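Endo-b-1,4-glucanase (Nasutitermes takasagoensis, PDB 1KS8) probably hydrolyses internal beta-1,4-glucosidic linkages of cellulose and related beta-glucans, as a termite family 9 endoglucanase with an (alpha/alpha)6 fold. Local coordinates at residues A[344-357]-A[389-403]. Numbering follows the deposited sequence.
Sequences RSFVCGFGSNPPTR and GALVGGPDQNDNYVD
Two loops of the (alpha/alpha)6 fold meet at the predicted active site, where Asp403, a predicted catalytic residue, is gripped by Thr356 and Arg357. Its carboxylate lies against the backbone of 355-357, and OD2 collects three donors: Thr356 N at 2.8 Å, from above the carboxylate plane; Thr356 OG1, nearly in line with the C-O bond; and Arg357 NH1, a 3.3 Å salt bridge in which OD2 lies in the guanidinium plane while NH1 comes from above the carboxylate plane. Arg357 NE is hydrogen-bonded to Pro380 O. OD1 of Asp403 turns its syn lone pair to Arg357 N (3.1 Å). With CG opposite the backbone N (chi1 -178°), the acid reaches straight toward these donors, and Asn411 ND2 adds a hydrogen bond to OD1. An asparagine in its place would probably leave the Arg357 guanidinium without its carboxylate partner and set an amide NH2 against donors on one side. Two residues before the acid, Tyr401 is wedged between neighbours: the Phe346 edge meets its face (centroids 5.1 Å apart, planes at 88°), and Pro355 CB lies 3.2 Å from Tyr401 OH, which is hydrogen-bonded to Asn411 OD1. The Arg344 guanidinium stands nearly perpendicular to the ring, whose CE2 edge sits over one guanidinium face; a water joins Arg344 NH1 to Tyr401 O. Pro395 CD lies over a face of the Phe346 ring in a CH-pi contact, 3.8 Å from the centroid. Farther along, Val347 and Leu391 form a single beta bridge, flanked by Val392 N to Phe346 O, nearly straight at 174°, and Cys348 N to Ala390 O at 2.9 Å. Cys348 SG packs on Val392 CG1. Helix 324-341 meets Val347, Leu391 and Pro395, helix 303-319 packs on Phe346 and Leu391 through Leu304, and helix 5-18 reaches Ala390 through Phe15.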
# COMPACT_ATOMS: atom_id res chain seq x y z
N ARG A 344 -1.12 5.26 -23.85
CA ARG A 344 -2.28 5.74 -23.12
C ARG A 344 -1.97 5.70 -21.63
O ARG A 344 -1.09 4.97 -21.19
CB ARG A 344 -3.51 4.86 -23.40
CG ARG A 344 -3.43 3.46 -22.79
CD ARG A 344 -4.61 2.60 -23.23
NE ARG A 344 -5.88 3.11 -22.71
CZ ARG A 344 -7.07 2.63 -23.04
NH1 ARG A 344 -7.17 1.62 -23.90
NH2 ARG A 344 -8.17 3.15 -22.52
N SER A 345 -2.70 6.51 -20.88
CA SER A 345 -2.53 6.55 -19.44
C SER A 345 -3.20 5.34 -18.80
O SER A 345 -4.21 4.85 -19.30
CB SER A 345 -3.17 7.82 -18.87
OG SER A 345 -3.32 7.70 -17.46
N PHE A 346 -2.61 4.86 -17.71
CA PHE A 346 -3.16 3.74 -16.97
C PHE A 346 -3.54 4.21 -15.57
O PHE A 346 -3.73 3.41 -14.66
CB PHE A 346 -2.16 2.58 -16.92
CG PHE A 346 -2.05 1.84 -18.22
CD1 PHE A 346 -3.09 1.02 -18.65
CD2 PHE A 346 -0.94 2.01 -19.04
CE1 PHE A 346 -3.02 0.37 -19.89
CE2 PHE A 346 -0.87 1.37 -20.28
CZ PHE A 346 -1.91 0.55 -20.70
N VAL A 347 -3.63 5.52 -15.43
CA VAL A 347 -4.02 6.15 -14.17
C VAL A 347 -5.39 6.79 -14.41
O VAL A 347 -5.53 7.71 -15.23
CB VAL A 347 -3.02 7.24 -13.75
CG1 VAL A 347 -3.52 7.95 -12.50
CG2 VAL A 347 -1.66 6.61 -13.49
N CYS A 348 -6.41 6.30 -13.72
CA CYS A 348 -7.76 6.83 -13.88
C CYS A 348 -7.81 8.34 -13.64
O CYS A 348 -7.15 8.85 -12.75
CB CYS A 348 -8.72 6.13 -12.93
SG CYS A 348 -8.88 4.35 -13.22
N GLY A 349 -8.60 9.03 -14.46
CA GLY A 349 -8.75 10.47 -14.32
C GLY A 349 -7.54 11.30 -14.71
O GLY A 349 -7.48 12.49 -14.41
N PHE A 350 -6.58 10.67 -15.38
CA PHE A 350 -5.37 11.38 -15.79
C PHE A 350 -4.87 11.01 -17.17
O PHE A 350 -4.93 9.86 -17.59
CB PHE A 350 -4.23 11.11 -14.80
CG PHE A 350 -2.91 11.70 -15.24
CD1 PHE A 350 -2.58 13.01 -14.90
CD2 PHE A 350 -2.04 10.98 -16.05
CE1 PHE A 350 -1.40 13.59 -15.37
CE2 PHE A 350 -0.86 11.55 -16.52
CZ PHE A 350 -0.54 12.86 -16.18
N GLY A 351 -4.36 12.02 -17.88
CA GLY A 351 -3.77 11.78 -19.18
C GLY A 351 -4.63 11.34 -20.34
O GLY A 351 -5.86 11.47 -20.33
N SER A 352 -3.96 10.79 -21.34
CA SER A 352 -4.60 10.35 -22.57
C SER A 352 -5.29 8.99 -22.52
O SER A 352 -4.68 7.99 -22.16
CB SER A 352 -3.57 10.34 -23.70
OG SER A 352 -4.16 9.95 -24.93
N ASN A 353 -6.57 8.97 -22.90
CA ASN A 353 -7.36 7.75 -22.96
C ASN A 353 -7.16 6.83 -21.75
O ASN A 353 -6.83 5.65 -21.90
CB ASN A 353 -6.99 7.00 -24.25
CG ASN A 353 -7.96 5.88 -24.58
OD1 ASN A 353 -7.63 4.96 -25.32
ND2 ASN A 353 -9.18 5.97 -24.06
N PRO A 354 -7.35 7.36 -20.54
CA PRO A 354 -7.18 6.55 -19.33
C PRO A 354 -8.31 5.53 -19.16
O PRO A 354 -9.33 5.60 -19.83
CB PRO A 354 -7.20 7.59 -18.22
CG PRO A 354 -8.22 8.56 -18.74
CD PRO A 354 -7.81 8.72 -20.19
N PRO A 355 -8.12 4.57 -18.25
CA PRO A 355 -9.17 3.57 -18.02
C PRO A 355 -10.35 4.34 -17.44
O PRO A 355 -10.16 5.23 -16.61
CB PRO A 355 -8.55 2.65 -16.98
CG PRO A 355 -7.07 2.77 -17.23
CD PRO A 355 -6.91 4.25 -17.46
N THR A 356 -11.56 4.02 -17.89
CA THR A 356 -12.74 4.70 -17.35
C THR A 356 -13.69 3.72 -16.68
O THR A 356 -14.71 4.12 -16.12
CB THR A 356 -13.52 5.45 -18.45
OG1 THR A 356 -14.08 4.51 -19.38
CG2 THR A 356 -12.60 6.41 -19.19
N ARG A 357 -13.34 2.44 -16.72
CA ARG A 357 -14.18 1.41 -16.12
C ARG A 357 -13.42 0.55 -15.10
O ARG A 357 -13.42 -0.68 -15.19
CB ARG A 357 -14.77 0.52 -17.22
CG ARG A 357 -15.58 1.29 -18.25
CD ARG A 357 -16.07 0.39 -19.37
NE ARG A 357 -16.92 1.09 -20.33
CZ ARG A 357 -16.49 1.99 -21.20
NH1 ARG A 357 -15.20 2.33 -21.25
NH2 ARG A 357 -17.35 2.57 -22.04
N GLY A 389 -6.63 9.30 -9.94
CA GLY A 389 -5.43 8.79 -9.30
C GLY A 389 -5.20 7.29 -9.20
O GLY A 389 -4.07 6.87 -8.92
N ALA A 390 -6.23 6.49 -9.44
CA ALA A 390 -6.08 5.04 -9.32
C ALA A 390 -5.25 4.39 -10.42
O ALA A 390 -5.53 4.55 -11.61
CB ALA A 390 -7.47 4.39 -9.28
N LEU A 391 -4.23 3.63 -10.00
CA LEU A 391 -3.37 2.91 -10.94
C LEU A 391 -4.00 1.53 -11.15
O LEU A 391 -4.18 0.77 -10.20
CB LEU A 391 -1.97 2.75 -10.34
CG LEU A 391 -0.94 2.00 -11.20
CD1 LEU A 391 -0.60 2.82 -12.43
CD2 LEU A 391 0.32 1.75 -10.38
N VAL A 392 -4.36 1.21 -12.39
CA VAL A 392 -4.97 -0.09 -12.67
C VAL A 392 -3.93 -1.20 -12.84
O VAL A 392 -2.73 -0.94 -12.85
CB VAL A 392 -5.87 -0.05 -13.95
CG1 VAL A 392 -6.98 0.97 -13.77
CG2 VAL A 392 -5.03 0.27 -15.17
N GLY A 393 -4.41 -2.43 -12.97
CA GLY A 393 -3.51 -3.56 -13.16
C GLY A 393 -2.61 -3.28 -14.35
O GLY A 393 -1.40 -3.45 -14.27
N GLY A 394 -3.21 -2.87 -15.46
CA GLY A 394 -2.42 -2.54 -16.62
C GLY A 394 -2.53 -3.45 -17.83
O GLY A 394 -3.42 -4.30 -17.90
N PRO A 395 -1.63 -3.28 -18.80
CA PRO A 395 -1.60 -4.07 -20.04
C PRO A 395 -0.96 -5.44 -19.85
O PRO A 395 -0.39 -5.74 -18.80
CB PRO A 395 -0.78 -3.18 -20.97
CG PRO A 395 0.25 -2.63 -20.04
CD PRO A 395 -0.55 -2.27 -18.80
N ASP A 396 -1.07 -6.27 -20.88
CA ASP A 396 -0.47 -7.60 -20.81
C ASP A 396 1.00 -7.51 -21.21
O ASP A 396 1.53 -6.42 -21.42
CB ASP A 396 -1.22 -8.61 -21.69
CG ASP A 396 -1.15 -8.29 -23.18
OD1 ASP A 396 -0.32 -7.46 -23.60
OD2 ASP A 396 -1.94 -8.89 -23.94
N GLN A 397 1.65 -8.66 -21.32
CA GLN A 397 3.07 -8.71 -21.66
C GLN A 397 3.44 -8.12 -23.02
O GLN A 397 4.62 -7.94 -23.32
CB GLN A 397 3.58 -10.15 -21.56
CG GLN A 397 2.98 -11.09 -22.58
CD GLN A 397 3.45 -12.52 -22.39
OE1 GLN A 397 4.65 -12.78 -22.24
NE2 GLN A 397 2.51 -13.46 -22.39
N ASN A 398 2.44 -7.83 -23.84
CA ASN A 398 2.69 -7.25 -25.16
C ASN A 398 2.07 -5.86 -25.31
O ASN A 398 1.80 -5.41 -26.42
CB ASN A 398 2.15 -8.18 -26.26
CG ASN A 398 2.95 -9.46 -26.37
OD1 ASN A 398 4.17 -9.43 -26.55
ND2 ASN A 398 2.27 -10.60 -26.27
N ASP A 399 1.86 -5.20 -24.18
CA ASP A 399 1.30 -3.84 -24.14
C ASP A 399 -0.14 -3.74 -24.65
O ASP A 399 -0.59 -2.66 -25.02
CB ASP A 399 2.18 -2.89 -24.95
CG ASP A 399 3.62 -2.85 -24.45
OD1 ASP A 399 3.85 -2.45 -23.30
OD2 ASP A 399 4.52 -3.23 -25.23
N ASN A 400 -0.86 -4.86 -24.65
CA ASN A 400 -2.24 -4.88 -25.12
C ASN A 400 -3.17 -4.63 -23.94
O ASN A 400 -2.93 -5.11 -22.83
CB ASN A 400 -2.56 -6.22 -25.77
CG ASN A 400 -1.80 -6.43 -27.06
OD1 ASN A 400 -1.56 -7.57 -27.48
ND2 ASN A 400 -1.42 -5.34 -27.71
N TYR A 401 -4.25 -3.88 -24.18
CA TYR A 401 -5.18 -3.55 -23.11
C TYR A 401 -6.54 -3.09 -23.62
O TYR A 401 -6.64 -2.37 -24.62
CB TYR A 401 -4.57 -2.43 -22.25
CG TYR A 401 -5.52 -1.82 -21.24
CD1 TYR A 401 -5.70 -2.39 -19.98
CD2 TYR A 401 -6.25 -0.67 -21.56
CE1 TYR A 401 -6.58 -1.83 -19.06
CE2 TYR A 401 -7.13 -0.11 -20.65
CZ TYR A 401 -7.29 -0.69 -19.40
OH TYR A 401 -8.18 -0.12 -18.50
N VAL A 402 -7.59 -3.51 -22.92
CA VAL A 402 -8.96 -3.13 -23.23
C VAL A 402 -9.61 -2.75 -21.90
O VAL A 402 -9.56 -3.51 -20.93
CB VAL A 402 -9.76 -4.30 -23.87
CG1 VAL A 402 -11.21 -3.89 -24.06
CG2 VAL A 402 -9.14 -4.67 -25.20
N ASP A 403 -10.21 -1.57 -21.87
CA ASP A 403 -10.86 -1.03 -20.67
C ASP A 403 -12.19 -1.75 -20.44
O ASP A 403 -13.20 -1.45 -21.07
CB ASP A 403 -11.04 0.48 -20.89
CG ASP A 403 -11.66 1.19 -19.71
OD1 ASP A 403 -11.59 0.70 -18.57
OD2 ASP A 403 -12.21 2.30 -19.95
O HOH W 1 -5.11 -0.07 -25.23